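Local coordinates for multidrug resistance protein (Vibrio cholerae, PDB 1YC9) that forms a trimeric outer membrane channel of the efflux type and could be involved in resistance to puromycin, acriflavine and tetraphenylarsonium chloride, at residues Gln375-Ala380 against Glu406-Asn411; Gln364-Arg369 against Val416-Arg421. The protein carries 1 engineered substitution. One frame throughout, in Å; residues are numbered along the deposited sequence.

Contact 1. Residues Gln375-Ala380 against Glu406-Asn411; sequences QAVQQA and ESLLNN
The flat carboxamide of Asn411 has the methyl CB of Ala376 over one face, 3.7 Å from Asn411 CG. Ala380 CB lies 3.9 Å from Asn411 ND2, the nitrogen end of the group. These residues belong to an antiparallel helical hairpin, helix 326-391 packed on helix 398-433, in the alpha-helical part of an outer membrane factor. The axes of the two segments come within 8.6 Å, at 154° between their directions. The small side chains Ala376 and Ala380 both point toward the partner helix and permit this closeness. CG of Asn411 stands anti to its carbonyl carbon (chi1 -62°), which sets CG next to Ala376 CB. The amide packs here without a hydrogen bond to the other helix: Ala376 O is 3.6 Å from Asn411 ND2.

Val377 meets the opposite helix with both methyls. Its CG2 lies against the backbone, 3.3 Å from Asn411 O, while CG1 faces Leu408 CD1. Leu408 reaches back to the first helix, with CD1 3.6 Å from Val377 O. The Val377 and Leu408 side chains cross obliquely. Leu408 also touches Glu381 and Leu384 further along helix 326-391. Another copy of the protein, the second subunit, covers one side of the hairpin: its Ala197 packs on Ala376 and Ala380, and its Gln194 makes a weak hydrogen bond with Ser407 OG. Across the hairpin that same hydroxyl oxygen, Ser407 OG, lies 3.6 Å from Ala380 CB.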
loop_
_atom_site.group_PDB
_atom_site.type_symbol
_atom_site.label_atom_id
_atom_site.label_comp_id
_atom_site.label_asym_id
_atom_site.label_seq_id
_atom_site.Cartn_x
_atom_site.Cartn_y
_atom_site.Cartn_z
ATOM N N GLN A 375 -24.792 -6.123 33.820
ATOM C CA GLN A 375 -25.394 -7.166 34.643
ATOM C C GLN A 375 -24.322 -8.184 35.104
ATOM O O GLN A 375 -24.311 -8.587 36.245
ATOM C CB GLN A 375 -26.512 -7.842 33.887
ATOM C CG GLN A 375 -27.710 -6.897 33.588
ATOM C CD GLN A 375 -28.691 -7.507 32.649
ATOM O OE1 GLN A 375 -29.301 -6.810 31.794
ATOM N NE2 GLN A 375 -28.860 -8.784 32.753
ATOM N N ALA A 376 -23.397 -8.589 34.227
ATOM C CA ALA A 376 -22.343 -9.496 34.650
ATOM C C ALA A 376 -21.461 -8.824 35.703
ATOM O O ALA A 376 -21.108 -9.459 36.672
ATOM C CB ALA A 376 -21.478 -9.957 33.447
ATOM N N VAL A 377 -21.134 -7.554 35.511
ATOM C CA VAL A 377 -20.353 -6.821 36.494
ATOM C C VAL A 377 -21.056 -6.823 37.854
ATOM O O VAL A 377 -20.502 -7.221 38.847
ATOM C CB VAL A 377 -20.052 -5.391 36.045
ATOM C CG1 VAL A 377 -19.506 -4.518 37.171
ATOM C CG2 VAL A 377 -19.037 -5.395 34.864
ATOM N N GLN A 378 -22.290 -6.376 37.866
ATOM C CA GLN A 378 -23.020 -6.259 39.123
ATOM C C GLN A 378 -23.242 -7.564 39.831
ATOM O O GLN A 378 -23.158 -7.627 41.027
ATOM C CB GLN A 378 -24.361 -5.605 38.857
ATOM C CG GLN A 378 -24.251 -4.265 38.424
ATOM C CD GLN A 378 -25.527 -3.514 38.670
ATOM O OE1 GLN A 378 -26.438 -3.604 37.855
ATOM N NE2 GLN A 378 -25.599 -2.782 39.811
ATOM N N GLN A 379 -23.560 -8.633 39.107
ATOM C CA GLN A 379 -23.706 -9.937 39.742
ATOM C C GLN A 379 -22.395 -10.508 40.208
ATOM O O GLN A 379 -22.329 -11.129 41.267
ATOM C CB GLN A 379 -24.400 -10.926 38.833
ATOM C CG GLN A 379 -25.724 -10.487 38.388
ATOM C CD GLN A 379 -26.799 -10.653 39.411
ATOM O OE1 GLN A 379 -26.555 -11.124 40.525
ATOM N NE2 GLN A 379 -28.026 -10.339 39.003
ATOM N N ALA A 380 -21.320 -10.252 39.464
ATOM C CA ALA A 380 -20.028 -10.698 39.920
ATOM C C ALA A 380 -19.596 -9.916 41.172
ATOM O O ALA A 380 -18.907 -10.456 42.057
ATOM C CB ALA A 380 -18.993 -10.535 38.743
ATOM N N GLU A 406 -11.756 -12.625 39.931
ATOM C CA GLU A 406 -11.313 -12.769 38.529
ATOM C C GLU A 406 -12.480 -12.461 37.564
ATOM O O GLU A 406 -12.324 -11.695 36.582
ATOM C CB GLU A 406 -10.858 -14.203 38.345
ATOM C CG GLU A 406 -10.493 -14.552 36.923
ATOM C CD GLU A 406 -9.036 -14.555 36.704
ATOM O OE1 GLU A 406 -8.320 -13.775 37.388
ATOM O OE2 GLU A 406 -8.635 -15.357 35.849
ATOM N N SER A 407 -13.632 -13.050 37.863
ATOM C CA SER A 407 -14.849 -12.854 37.096
ATOM C C SER A 407 -15.213 -11.374 37.101
ATOM O O SER A 407 -15.532 -10.824 36.032
ATOM C CB SER A 407 -15.990 -13.728 37.655
ATOM O OG SER A 407 -17.248 -13.283 37.163
ATOM N N LEU A 408 -15.141 -10.718 38.269
ATOM C CA LEU A 408 -15.429 -9.281 38.384
ATOM C C LEU A 408 -14.520 -8.424 37.528
ATOM O O LEU A 408 -14.964 -7.610 36.762
ATOM C CB LEU A 408 -15.378 -8.777 39.821
ATOM C CG LEU A 408 -15.602 -7.265 39.997
ATOM C CD1 LEU A 408 -16.978 -6.864 39.482
ATOM C CD2 LEU A 408 -15.422 -6.871 41.443
ATOM N N LEU A 409 -13.220 -8.611 37.681
ATOM C CA LEU A 409 -12.257 -7.866 36.918
ATOM C C LEU A 409 -12.435 -8.085 35.411
ATOM O O LEU A 409 -12.301 -7.144 34.685
ATOM C CB LEU A 409 -10.818 -8.223 37.332
ATOM C CG LEU A 409 -9.688 -7.475 36.588
ATOM C CD1 LEU A 409 -9.884 -5.969 36.668
ATOM C CD2 LEU A 409 -8.236 -7.832 37.168
ATOM N N ASN A 410 -12.648 -9.307 34.961
ATOM C CA ASN A 410 -12.794 -9.590 33.538
ATOM C C ASN A 410 -14.005 -8.826 32.988
ATOM O O ASN A 410 -13.924 -8.180 31.955
ATOM C CB ASN A 410 -12.950 -11.085 33.279
ATOM C CG ASN A 410 -11.659 -11.823 33.434
ATOM O OD1 ASN A 410 -10.595 -11.200 33.380
ATOM N ND2 ASN A 410 -11.735 -13.132 33.632
ATOM N N ASN A 411 -15.100 -8.836 33.751
ATOM C CA ASN A 411 -16.328 -8.161 33.334
ATOM C C ASN A 411 -16.229 -6.644 33.399
ATOM O O ASN A 411 -16.732 -5.971 32.531
ATOM C CB ASN A 411 -17.540 -8.669 34.132
ATOM C CG ASN A 411 -17.804 -10.148 33.932
ATOM O OD1 ASN A 411 -17.642 -10.641 32.855
ATOM N ND2 ASN A 411 -18.311 -10.819 34.944
#

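Contact 2. Residues Gln364-Arg369 against Val416-Arg421; sequences QALQAR and VNLQSR
Leu418 points toward the first helix and lays its CD2 methyl over one face of the Arg369 guanidinium, 3.7 Å from Arg369 CZ and displaced toward the rim of the group. The two side chains cross at about a right angle. The setting is an antiparallel helical hairpin of helices 326-391 and 398-433, consistent with the coiled coil predicted for part of the first helix. The axes of the two segments are 10.2 Å apart at closest. CG of Leu418 is anti to its carbonyl carbon (chi1 -74°), and the branch beyond it divides its contacts. CD1 packs on the backbone, 3.7 Å from Arg369 O, and CD2 also meets Leu366 CD1 at 3.9 Å. The Leu366 and Leu418 side chains lie alongside each other, running in opposite senses. The backbone of Leu418 takes part too, since Leu366 CD1 rests 3.7 Å from Leu418 O.

One turn later comes Arg421, whose chain is extended from CG to NE. Its aliphatic part lines the leucine pair, with CD 4.0 Å from Leu366 CD1. That methyl also lies at the edge of the Arg421 guanidinium, near its plane. The two arginines bring like charges together. Glu211 of the second subunit, another copy of the protein, forms a salt bridge to each and probably offsets their repulsion. The two guanidinium planes are 47° apart, and Arg421 NE stands 4.0 Å from Arg369 NH1.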
loop_
_atom_site.group_PDB
_atom_site.type_symbol
_atom_site.label_atom_id
_atom_site.label_comp_id
_atom_site.label_asym_id
_atom_site.label_seq_id
_atom_site.Cartn_x
_atom_site.Cartn_y
_atom_site.Cartn_z
ATOM N N GLN A 364 -26.543 0.038 16.845
ATOM C CA GLN A 364 -27.761 -0.627 17.291
ATOM C C GLN A 364 -27.488 -1.810 18.248
ATOM O O GLN A 364 -28.269 -2.083 19.153
ATOM C CB GLN A 364 -28.566 -1.127 16.101
ATOM C CG GLN A 364 -29.127 0.039 15.239
ATOM C CD GLN A 364 -30.038 -0.425 14.093
ATOM O OE1 GLN A 364 -30.986 0.278 13.750
ATOM N NE2 GLN A 364 -29.768 -1.595 13.525
ATOM N N ALA A 365 -26.408 -2.539 18.021
ATOM C CA ALA A 365 -26.042 -3.628 18.933
ATOM C C ALA A 365 -25.480 -3.189 20.304
ATOM O O ALA A 365 -25.513 -3.982 21.248
ATOM C CB ALA A 365 -25.052 -4.569 18.245
ATOM N N LEU A 366 -25.007 -1.963 20.427
ATOM C CA LEU A 366 -24.127 -1.626 21.516
ATOM C C LEU A 366 -24.878 -1.649 22.846
ATOM O O LEU A 366 -24.365 -2.179 23.837
ATOM C CB LEU A 366 -23.470 -0.267 21.329
ATOM C CG LEU A 366 -22.449 0.090 22.407
ATOM C CD1 LEU A 366 -21.323 -0.943 22.573
ATOM C CD2 LEU A 366 -21.830 1.412 22.157
ATOM N N GLN A 367 -26.091 -1.093 22.872
ATOM C CA GLN A 367 -26.744 -0.912 24.186
ATOM C C GLN A 367 -26.995 -2.230 24.898
ATOM O O GLN A 367 -26.728 -2.338 26.071
ATOM C CB GLN A 367 -28.043 -0.073 24.124
ATOM C CG GLN A 367 -28.548 0.295 25.558
ATOM C CD GLN A 367 -27.499 1.048 26.384
ATOM O OE1 GLN A 367 -27.013 2.133 26.000
ATOM N NE2 GLN A 367 -27.102 0.443 27.498
ATOM N N ALA A 368 -27.467 -3.230 24.194
ATOM C CA ALA A 368 -27.732 -4.535 24.771
ATOM C C ALA A 368 -26.461 -5.217 25.242
ATOM O O ALA A 368 -26.482 -5.903 26.282
ATOM C CB ALA A 368 -28.425 -5.374 23.831
ATOM N N ARG A 369 -25.379 -5.088 24.447
ATOM C CA ARG A 369 -24.052 -5.563 24.890
ATOM C C ARG A 369 -23.632 -4.952 26.229
ATOM O O ARG A 369 -23.248 -5.670 27.167
ATOM C CB ARG A 369 -22.997 -5.284 23.802
ATOM C CG ARG A 369 -23.216 -6.132 22.574
ATOM C CD ARG A 369 -22.148 -5.991 21.519
ATOM N NE ARG A 369 -20.877 -6.498 22.059
ATOM C CZ ARG A 369 -19.731 -6.431 21.394
ATOM N NH1 ARG A 369 -19.717 -5.911 20.186
ATOM N NH2 ARG A 369 -18.608 -6.887 21.948
ATOM N N VAL A 416 -15.725 -1.478 30.453
ATOM C CA VAL A 416 -14.990 -0.258 30.139
ATOM C C VAL A 416 -14.698 -0.264 28.629
ATOM O O VAL A 416 -14.767 0.758 27.978
ATOM C CB VAL A 416 -13.667 -0.223 30.956
ATOM C CG1 VAL A 416 -12.534 0.408 30.206
ATOM C CG2 VAL A 416 -13.888 0.424 32.326
ATOM N N ASN A 417 -14.348 -1.419 28.064
ATOM C CA ASN A 417 -14.062 -1.438 26.643
ATOM C C ASN A 417 -15.314 -1.145 25.775
ATOM O O ASN A 417 -15.194 -0.540 24.690
ATOM C CB ASN A 417 -13.437 -2.750 26.232
ATOM C CG ASN A 417 -12.051 -2.934 26.801
ATOM O OD1 ASN A 417 -11.546 -4.076 26.942
ATOM N ND2 ASN A 417 -11.430 -1.856 27.130
ATOM N N LEU A 418 -16.467 -1.601 26.231
ATOM C CA LEU A 418 -17.769 -1.333 25.541
ATOM C C LEU A 418 -18.235 0.104 25.664
ATOM O O LEU A 418 -18.820 0.680 24.723
ATOM C CB LEU A 418 -18.877 -2.293 25.995
ATOM C CG LEU A 418 -18.800 -3.732 25.491
ATOM C CD1 LEU A 418 -19.811 -4.586 26.237
ATOM C CD2 LEU A 418 -19.095 -3.845 23.982
ATOM N N GLN A 419 -17.988 0.700 26.824
ATOM C CA GLN A 419 -18.212 2.137 27.036
ATOM C C GLN A 419 -17.338 2.977 26.130
ATOM O O GLN A 419 -17.812 3.916 25.484
ATOM C CB GLN A 419 -17.978 2.508 28.498
ATOM C CG GLN A 419 -19.023 1.886 29.402
ATOM C CD GLN A 419 -18.716 2.008 30.876
ATOM O OE1 GLN A 419 -17.554 2.120 31.286
ATOM N NE2 GLN A 419 -19.771 1.979 31.683
ATOM N N SER A 420 -16.066 2.607 26.009
ATOM C CA SER A 420 -15.177 3.239 25.044
ATOM C C SER A 420 -15.632 3.053 23.606
ATOM O O SER A 420 -15.482 3.963 22.770
ATOM C CB SER A 420 -13.737 2.695 25.173
ATOM O OG SER A 420 -12.933 3.246 24.132
ATOM N N ARG A 421 -16.212 1.901 23.317
ATOM C CA ARG A 421 -16.732 1.615 22.018
ATOM C C ARG A 421 -17.807 2.606 21.591
ATOM O O ARG A 421 -17.948 2.861 20.395
ATOM C CB ARG A 421 -17.240 0.184 21.942
ATOM C CG ARG A 421 -17.721 -0.280 20.597
ATOM C CD ARG A 421 -17.949 -1.752 20.578
ATOM N NE ARG A 421 -18.515 -2.243 19.340
ATOM C CZ ARG A 421 -17.775 -2.463 18.247
ATOM N NH1 ARG A 421 -16.473 -2.209 18.236
ATOM N NH2 ARG A 421 -18.341 -2.941 17.159
#

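Both contacts join helix 326-391 to helix 398-433, with centres 16 Å apart and nearest atoms about 5 Å apart, without touching. Contact 1 lies nearer the turn of the hairpin, and contact 2 nearer the centre of the chain. Both are partly buried, and both meet the second subunit. Their chemistry differs. In contact 1 all the touching side chains are uncharged, and two alanines sit where the helices are close. The other subunit adds mainly alanine packing and a weak hydrogen bond. In contact 2 the helices stand further apart. Leucines and long arginines fill the interval, and the charges are met by a glutamate across the subunit boundary.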